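Local coordinates for putative redox protein (Lactobacillus casei, PDB 2QL8) that probably acts as a redox protein of the OsmC/Ohr family, whose members typically reduce peroxides through a pair of cysteines, at residues 79-84 and 94-99; 58-63 and 119-124. One frame throughout, in Å; residues are numbered along the deposited sequence. Where two conformers were deposited one is given.

Contact 1. Residues 79-84 and 94-99; sequences VRVKVA and FLVHAQ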
ATOM      1  N   VAL A  79      -5.526 -14.314  -4.507  1.00 17.42           N
ATOM      2  CA  VAL A  79      -5.749 -13.468  -3.327  1.00 16.24           C
ATOM      3  C   VAL A  79      -6.692 -12.318  -3.713  1.00 16.93           C
ATOM      4  O   VAL A  79      -6.503 -11.683  -4.754  1.00 18.48           O
ATOM      5  CB  VAL A  79      -4.404 -12.903  -2.772  1.00 15.60           C
ATOM      6  CG1 VAL A  79      -4.637 -12.013  -1.548  1.00 16.16           C
ATOM      7  CG2 VAL A  79      -3.421 -14.070  -2.461  1.00 16.34           C
ATOM      8  N   ARG A  80      -7.651 -12.058  -2.835  1.00 15.99           N
ATOM      9  CA  ARG A  80      -8.538 -10.906  -2.928  1.00 16.43           C
ATOM     10  C   ARG A  80      -8.412 -10.108  -1.650  1.00 18.05           C
ATOM     11  O   ARG A  80      -8.468 -10.664  -0.560  1.00 18.42           O
ATOM     12  CB  ARG A  80      -9.993 -11.388  -3.087  1.00 20.05           C
ATOM     13  CG  ARG A  80     -10.956 -10.209  -3.101  1.00 24.84           C
ATOM     14  CD  ARG A  80     -12.316 -10.653  -3.614  1.00 29.38           C
ATOM     15  NE  ARG A  80     -12.984 -11.548  -2.689  1.00 32.03           N
ATOM     16  CZ  ARG A  80     -14.260 -11.921  -2.851  1.00 38.13           C
ATOM     17  NH1 ARG A  80     -14.932 -11.472  -3.909  1.00 40.10           N
ATOM     18  NH2 ARG A  80     -14.858 -12.748  -1.987  1.00 37.14           N
ATOM     19  N   VAL A  81      -8.247  -8.789  -1.765  1.00 16.84           N
ATOM     20  CA  VAL A  81      -8.143  -7.932  -0.606  1.00 15.05           C
ATOM     21  C   VAL A  81      -9.264  -6.905  -0.694  1.00 16.25           C
ATOM     22  O   VAL A  81      -9.388  -6.199  -1.702  1.00 18.90           O
ATOM     23  CB  VAL A  81      -6.744  -7.232  -0.527  1.00 16.09           C
ATOM     24  CG1 VAL A  81      -6.709  -6.173   0.579  1.00 18.50           C
ATOM     25  CG2 VAL A  81      -5.624  -8.291  -0.365  1.00 16.16           C
ATOM     26  N   LYS A  82     -10.003  -6.797   0.406  1.00 16.66           N
ATOM     27  CA  LYS A  82     -11.012  -5.740   0.538  0.70 19.00           C
ATOM     28  C   LYS A  82     -10.473  -4.667   1.471  1.00 17.36           C
ATOM     29  O   LYS A  82      -9.880  -4.964   2.501  1.00 17.13           O
ATOM     30  CB  LYS A  82     -12.332  -6.315   1.070  0.70 20.51           C
ATOM     31  CG  LYS A  82     -13.512  -5.324   1.071  0.70 21.41           C
ATOM     32  CD  LYS A  82     -14.760  -6.027   1.593  0.70 24.47           C
ATOM     33  CE  LYS A  82     -15.998  -5.131   1.577  0.70 30.48           C
ATOM     34  NZ  LYS A  82     -17.232  -5.977   1.766  0.70 38.98           N
ATOM     35  N   VAL A  83     -10.658  -3.403   1.073  1.00 17.79           N
ATOM     36  CA  VAL A  83     -10.232  -2.276   1.902  1.00 15.50           C
ATOM     37  C   VAL A  83     -11.455  -1.372   2.102  1.00 16.29           C
ATOM     38  O   VAL A  83     -12.138  -1.034   1.125  1.00 19.29           O
ATOM     39  CB  VAL A  83      -9.070  -1.463   1.255  1.00 17.31           C
ATOM     40  CG1 VAL A  83      -8.636  -0.293   2.162  1.00 18.39           C
ATOM     41  CG2 VAL A  83      -7.886  -2.397   0.944  1.00 17.29           C
ATOM     42  N   ALA A  84     -11.701  -1.020   3.359  1.00 17.04           N
ATOM     43  CA  ALA A  84     -12.775  -0.110   3.756  1.00 16.72           C
ATOM     44  C   ALA A  84     -12.189   1.205   4.302  1.00 17.16           C
ATOM     45  O   ALA A  84     -11.189   1.201   5.007  1.00 18.67           O
ATOM     46  CB  ALA A  84     -13.671  -0.772   4.805  1.00 19.12           C
ATOM     47  N   PHE A  94      -8.417   3.045   7.567  1.00 15.14           N
ATOM     48  CA  PHE A  94      -8.683   1.979   6.620  1.00 14.97           C
ATOM     49  C   PHE A  94      -8.737   0.646   7.379  1.00 15.04           C
ATOM     50  O   PHE A  94      -7.952   0.405   8.322  1.00 15.76           O
ATOM     51  CB  PHE A  94      -7.591   1.855   5.555  1.00 15.27           C
ATOM     52  CG  PHE A  94      -7.504   2.986   4.576  1.00 15.68           C
ATOM     53  CD1 PHE A  94      -8.413   4.049   4.537  1.00 15.35           C
ATOM     54  CD2 PHE A  94      -6.470   2.998   3.668  1.00 14.11           C
ATOM     55  CE1 PHE A  94      -8.271   5.048   3.612  1.00 16.13           C
ATOM     56  CE2 PHE A  94      -6.321   4.048   2.755  1.00 13.96           C
ATOM     57  CZ  PHE A  94      -7.229   5.071   2.760  1.00 15.11           C
ATOM     58  N   LEU A  95      -9.648  -0.217   6.929  1.00 14.91           N
ATOM     59  CA  LEU A  95      -9.685  -1.633   7.343  1.00 17.19           C
ATOM     60  C   LEU A  95      -9.291  -2.475   6.151  1.00 15.89           C
ATOM     61  O   LEU A  95      -9.627  -2.151   5.019  1.00 15.56           O
ATOM     62  CB  LEU A  95     -11.099  -2.050   7.782  1.00 18.37           C
ATOM     63  CG  LEU A  95     -11.741  -1.218   8.906  1.00 17.57           C
ATOM     64  CD1 LEU A  95     -13.211  -1.692   9.053  1.00 19.10           C
ATOM     65  CD2 LEU A  95     -11.005  -1.243  10.236  1.00 19.29           C
ATOM     66  N   VAL A  96      -8.560  -3.566   6.407  1.00 16.00           N
ATOM     67  CA  VAL A  96      -8.046  -4.409   5.346  1.00 14.94           C
ATOM     68  C   VAL A  96      -8.350  -5.888   5.663  1.00 15.14           C
ATOM     69  O   VAL A  96      -8.079  -6.373   6.780  1.00 15.92           O
ATOM     70  CB  VAL A  96      -6.509  -4.261   5.220  1.00 15.37           C
ATOM     71  CG1 VAL A  96      -5.968  -5.172   4.086  1.00 16.36           C
ATOM     72  CG2 VAL A  96      -6.105  -2.757   5.036  1.00 16.20           C
ATOM     73  N   HIS A  97      -8.970  -6.560   4.709  1.00 16.28           N
ATOM     74  CA  HIS A  97      -9.313  -7.981   4.871  1.00 17.01           C
ATOM     75  C   HIS A  97      -8.867  -8.771   3.646  1.00 17.08           C
ATOM     76  O   HIS A  97      -9.334  -8.493   2.524  1.00 17.53           O
ATOM     77  CB  HIS A  97     -10.823  -8.175   5.091  1.00 17.87           C
ATOM     78  CG  HIS A  97     -11.168  -9.611   5.329  1.00 19.56           C
ATOM     79  ND1 HIS A  97     -10.804 -10.274   6.482  1.00 18.97           N
ATOM     80  CD2 HIS A  97     -11.825 -10.507   4.555  1.00 22.47           C
ATOM     81  CE1 HIS A  97     -11.241 -11.527   6.409  1.00 20.06           C
ATOM     82  NE2 HIS A  97     -11.843 -11.693   5.245  1.00 19.90           N
ATOM     83  N   ALA A  98      -7.956  -9.745   3.849  1.00 16.95           N
ATOM     84  CA  ALA A  98      -7.452 -10.536   2.740  1.00 16.85           C
ATOM     85  C   ALA A  98      -8.122 -11.927   2.769  1.00 17.68           C
ATOM     86  O   ALA A  98      -8.344 -12.500   3.840  1.00 18.04           O
ATOM     87  CB  ALA A  98      -5.920 -10.696   2.830  1.00 15.94           C
ATOM     88  N   GLN A  99      -8.399 -12.431   1.573  1.00 16.57           N
ATOM     89  CA  GLN A  99      -8.919 -13.783   1.382  1.00 18.24           C
ATOM     90  C   GLN A  99      -7.977 -14.520   0.457  1.00 18.62           C
ATOM     91  O   GLN A  99      -7.632 -14.032  -0.624  1.00 17.98           O
ATOM     92  CB  GLN A  99     -10.335 -13.724   0.790  1.00 19.75           C
ATOM     93  CG  GLN A  99     -11.360 -13.188   1.761  1.00 20.02           C
ATOM     94  CD  GLN A  99     -12.728 -13.145   1.158  1.00 24.76           C
ATOM     95  OE1 GLN A  99     -12.866 -12.898  -0.033  1.00 27.03           O
ATOM     96  NE2 GLN A  99     -13.734 -13.419   1.963  1.00 26.29           N
TER
HETATM   97  O   HOH W   1     -11.272 -10.048   0.853  1.00 39.29           O

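Contact 2. Residues 58-63 and 119-124; sequences TCLEAT and NRCPVS. With BEZ (benzoic acid), chain C.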
ATOM      1  N   THR A  58      -1.017  -8.424  -4.431  1.00 12.86           N
ATOM      2  CA  THR A  58       0.140  -8.825  -5.235  1.00 13.15           C
ATOM      3  C   THR A  58       1.228  -9.434  -4.374  1.00 13.80           C
ATOM      4  O   THR A  58       1.839 -10.451  -4.763  1.00 14.82           O
ATOM      5  CB  THR A  58       0.650  -7.633  -6.083  1.00 14.01           C
ATOM      6  OG1 THR A  58      -0.413  -7.198  -6.944  1.00 15.27           O
ATOM      7  CG2 THR A  58       1.874  -7.990  -6.910  1.00 15.63           C
ATOM      8  N   CYS A  59       1.481  -8.810  -3.219  1.00 13.90           N
ATOM      9  CA  CYS A  59       2.524  -9.317  -2.338  1.00 13.03           C
ATOM     10  C   CYS A  59       2.163 -10.701  -1.752  1.00 13.74           C
ATOM     11  O   CYS A  59       3.000 -11.641  -1.731  1.00 14.41           O
ATOM     12  CB  CYS A  59       2.824  -8.332  -1.220  1.00 15.24           C
ATOM     13  SG  CYS A  59       4.405  -8.568  -0.418  1.00 15.75           S
ATOM     14  N   LEU A  60       0.914 -10.840  -1.324  1.00 13.59           N
ATOM     15  CA  LEU A  60       0.456 -12.104  -0.800  1.00 13.45           C
ATOM     16  C   LEU A  60       0.538 -13.195  -1.866  1.00 14.78           C
ATOM     17  O   LEU A  60       0.974 -14.325  -1.596  1.00 15.14           O
ATOM     18  CB  LEU A  60      -0.957 -12.009  -0.238  1.00 14.37           C
ATOM     19  CG  LEU A  60      -1.098 -11.446   1.180  1.00 13.88           C
ATOM     20  CD1 LEU A  60      -2.599 -11.045   1.463  1.00 15.18           C
ATOM     21  CD2 LEU A  60      -0.499 -12.351   2.275  1.00 15.10           C
ATOM     22  N   GLU A  61       0.110 -12.845  -3.082  1.00 14.33           N
ATOM     23  CA  GLU A  61       0.093 -13.790  -4.188  1.00 13.87           C
ATOM     24  C   GLU A  61       1.533 -14.236  -4.539  1.00 14.89           C
ATOM     25  O   GLU A  61       1.791 -15.427  -4.787  1.00 14.70           O
ATOM     26  CB  GLU A  61      -0.645 -13.193  -5.387  1.00 16.03           C
ATOM     27  CG  GLU A  61      -0.725 -14.130  -6.636  1.00 15.73           C
ATOM     28  CD  GLU A  61      -1.733 -15.257  -6.512  1.00 17.55           C
ATOM     29  OE1 GLU A  61      -2.140 -15.605  -5.375  1.00 18.09           O
ATOM     30  OE2 GLU A  61      -2.084 -15.794  -7.616  1.00 20.21           O
ATOM     31  N   ALA A  62       2.475 -13.289  -4.558  1.00 14.06           N
ATOM     32  CA  ALA A  62       3.904 -13.600  -4.806  1.00 15.03           C
ATOM     33  C   ALA A  62       4.447 -14.508  -3.725  1.00 14.38           C
ATOM     34  O   ALA A  62       5.212 -15.457  -3.982  1.00 16.32           O
ATOM     35  CB  ALA A  62       4.755 -12.327  -4.903  1.00 15.33           C
ATOM     36  N   THR A  63       4.076 -14.213  -2.483  1.00 13.89           N
ATOM     37  CA  THR A  63       4.547 -15.019  -1.357  1.00 13.08           C
ATOM     38  C   THR A  63       3.981 -16.451  -1.465  1.00 14.33           C
ATOM     39  O   THR A  63       4.697 -17.431  -1.266  1.00 15.66           O
ATOM     40  CB  THR A  63       4.188 -14.396   0.026  1.00 14.12           C
ATOM     41  OG1 THR A  63       4.550 -13.023   0.050  1.00 14.79           O
ATOM     42  CG2 THR A  63       4.843 -15.142   1.210  1.00 14.88           C
ATOM     43  N   ASN A 119       2.793 -14.779   7.628  1.00 18.03           N
ATOM     44  CA  ASN A 119       4.020 -14.547   8.362  1.00 19.79           C
ATOM     45  C   ASN A 119       5.173 -14.035   7.511  1.00 18.16           C
ATOM     46  O   ASN A 119       6.120 -13.490   8.051  1.00 24.60           O
ATOM     47  CB  ASN A 119       4.480 -15.834   9.029  1.00 20.74           C
ATOM     48  CG  ASN A 119       3.588 -16.244  10.174  1.00 28.37           C
ATOM     49  OD1 ASN A 119       2.952 -15.386  10.819  1.00 33.82           O
ATOM     50  ND2 ASN A 119       3.537 -17.561  10.448  1.00 32.42           N
ATOM     51  N   ARG A 120       5.147 -14.309   6.207  1.00 14.49           N
ATOM     52  CA  ARG A 120       6.266 -14.005   5.302  1.00 14.48           C
ATOM     53  C   ARG A 120       6.072 -12.767   4.423  1.00 13.62           C
ATOM     54  O   ARG A 120       7.030 -12.102   4.067  1.00 14.46           O
ATOM     55  CB  ARG A 120       6.590 -15.212   4.421  1.00 13.63           C
ATOM     56  CG  ARG A 120       7.261 -16.342   5.195  1.00 15.21           C
ATOM     57  CD  ARG A 120       7.341 -17.654   4.434  1.00 15.90           C
ATOM     58  NE  ARG A 120       8.142 -17.555   3.214  1.00 14.54           N
ATOM     59  CZ  ARG A 120       8.590 -18.622   2.536  1.00 13.37           C
ATOM     60  NH1 ARG A 120       8.331 -19.851   2.973  1.00 16.06           N
ATOM     61  NH2 ARG A 120       9.294 -18.490   1.439  1.00 16.66           N
ATOM     62  N   CYS A 121       4.834 -12.477   4.059  1.00 13.87           N
ATOM     63  CA  CYS A 121       4.540 -11.399   3.123  1.00 13.56           C
ATOM     64  C   CYS A 121       4.932 -10.037   3.719  1.00 12.83           C
ATOM     65  O   CYS A 121       4.455  -9.680   4.802  1.00 13.52           O
ATOM     66  CB  CYS A 121       3.047 -11.427   2.803  1.00 14.74           C
ATOM     67  SG  CYS A 121       2.378  -9.940   1.996  1.00 16.18           S
ATOM     68  N   PRO A 122       5.856  -9.304   3.050  1.00 12.76           N
ATOM     69  CA  PRO A 122       6.223  -7.984   3.617  1.00 12.89           C
ATOM     70  C   PRO A 122       5.084  -7.020   3.938  1.00 12.60           C
ATOM     71  O   PRO A 122       5.140  -6.345   4.963  1.00 13.24           O
ATOM     72  CB  PRO A 122       7.194  -7.435   2.576  1.00 14.95           C
ATOM     73  CG  PRO A 122       7.866  -8.694   2.032  1.00 13.64           C
ATOM     74  CD  PRO A 122       6.766  -9.708   1.938  1.00 14.12           C
ATOM     75  N   VAL A 123       4.092  -6.942   3.073  1.00 13.52           N
ATOM     76  CA  VAL A 123       3.018  -5.961   3.309  1.00 13.23           C
ATOM     77  C   VAL A 123       2.168  -6.440   4.500  1.00 12.52           C
ATOM     78  O   VAL A 123       1.765  -5.655   5.344  1.00 14.17           O
ATOM     79  CB  VAL A 123       2.183  -5.651   2.044  1.00 13.85           C
ATOM     80  CG1 VAL A 123       1.065  -4.616   2.380  1.00 14.40           C
ATOM     81  CG2 VAL A 123       3.088  -5.139   0.882  1.00 15.35           C
ATOM     82  N   SER A 124       1.923  -7.751   4.557  1.00 13.15           N
ATOM     83  CA  SER A 124       1.216  -8.329   5.665  0.50 12.83           C
ATOM     84  C   SER A 124       1.938  -8.015   6.996  1.00 13.20           C
ATOM     85  O   SER A 124       1.316  -7.630   7.988  1.00 15.58           O
ATOM     86  CB  SER A 124       1.044  -9.825   5.371  0.50 12.89           C
ATOM     87  OG  SER A 124       0.295 -10.515   6.343  0.50 12.83           O
TER
HETATM   88  C   BEZ C 143       9.411 -15.212   0.727  1.00 17.96           C
HETATM   89  O1  BEZ C 143      10.377 -16.004   0.422  1.00 20.33           O
HETATM   90  O2  BEZ C 143       9.049 -15.126   1.836  1.00 13.64           O
HETATM   91  C1  BEZ C 143       8.757 -14.292  -0.247  1.00 18.48           C
HETATM   92  C2  BEZ C 143       8.959 -14.544  -1.615  1.00 18.75           C
HETATM   93  C3  BEZ C 143       8.370 -13.693  -2.549  1.00 21.71           C
HETATM   94  C4  BEZ C 143       7.597 -12.611  -2.105  1.00 21.13           C
HETATM   95  C5  BEZ C 143       7.414 -12.373  -0.735  1.00 18.72           C
HETATM   96  C6  BEZ C 143       7.956 -13.187   0.206  1.00 17.48           C

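Contact 1. Residues 79-84 and 94-99
V81 and V96 touch through their CG1 methyls, 3.7 Å apart, two residues out of register as diagonal neighbours on one face of two antiparallel strands. Each CG1 stands anti to its own backbone N (chi1 of V81 172°), which turns the two methyls to each other diagonally. V81 faces A98 directly in a non-hydrogen-bonded pair, CG2 of V81 lying 4.0 Å from CB of A98. V83 faces V96 in the next such pair, while its CG1 leans on CB of F94 at 4.1 Å. The strand axes approach to 4.6 Å and run at 165°, and the hydrogen-bonded pairs R80-Q99, K82-H97 and A84-L95 each carry two backbone N-H...O bonds. A water donates to both R80 O and H97 O, bridging neighbouring carbonyls of the two strands.

The polar edge lies on the other face. There R80 and Q99 run side by side, guanidinium and amide planes only 25° apart, and OE1 of Q99 receives both NE (3.0 Å) and NH2 (2.8 Å) of R80. Both bonds lie close to the guanidinium plane, although neither is very straight; the double grip restrains the rotation of the amide. Its NE2 is then directed to E136, which is also hydrogen-bonded to H97 NE2, while H97 ND1 bonds to T134.

V96 and A98 lie against L56 and L60 of helix 48-70, so the valine face of this beta hairpin forms the floor under that long helix. Strand 133-137 pairs in parallel with the side of 94-99 turned away from 79-84, and residues 79-84 bond to an antiparallel strand of the second subunit, continuing the sheet through the dimer interface.

Contact 2. Residues 58-63 and 119-124
L60 and C121 bring the two backbones closest, 5.7 Å between CA atoms, where helix 48-70 passes the break between helices 107-120 and 122-127. C59 and C121 turn their sulfurs to each other here, SG anti to the backbone N in both, and the sulfurs stand 3.4 Å apart, in contact but not joined as a disulfide. SG of C121 also takes the N-H of S124 (3.4 Å, 165°), an N-cap bond that fixes it at the start of helix 122-127. Such a facing pair, one cysteine in the long helix and the other at the N-cap of a short one, is consistent with the redox centre of OsmC/Ohr proteins. CD of P122 closes on SG of C59 at 3.5 Å, and CD2 of L60 packs on CB of C121. T63 turns OG1 back to C59 O (2.7 Å), which T63 N reaches from the opposite face. Beyond it, NE and NH2 of R120 hold O2 and O1 of benzoic acid, each at 2.9 Å, while NH1 forms a salt bridge with E70. An alanine in place of R120 would probably leave the carboxyl group without this two-pronged grip and E70 without its salt-bridge partner. Benzoic acid is also hydrogen-bonded to A90 N of the second subunit.

In the fold
The centres of contacts 1 and 2 lie about 13 Å apart; helix 48-70, which carries one half of contact 2, packs on the sheet that holds contact 1. Along the chain, 58-63 comes first, then both strands of the hairpin, 79-84 and 94-99, and last 119-124, so contact 1 falls wholly between the two halves of contact 2. L60 joins the two contacts: its CD1 packs on CB of A98 at 3.6 Å and on CG1 of V79, while CD2 faces C121. Both contacts reach the second subunit, which extends the sheet at one and completes the benzoic acid pocket at the other, suggesting that the dimer is the working unit.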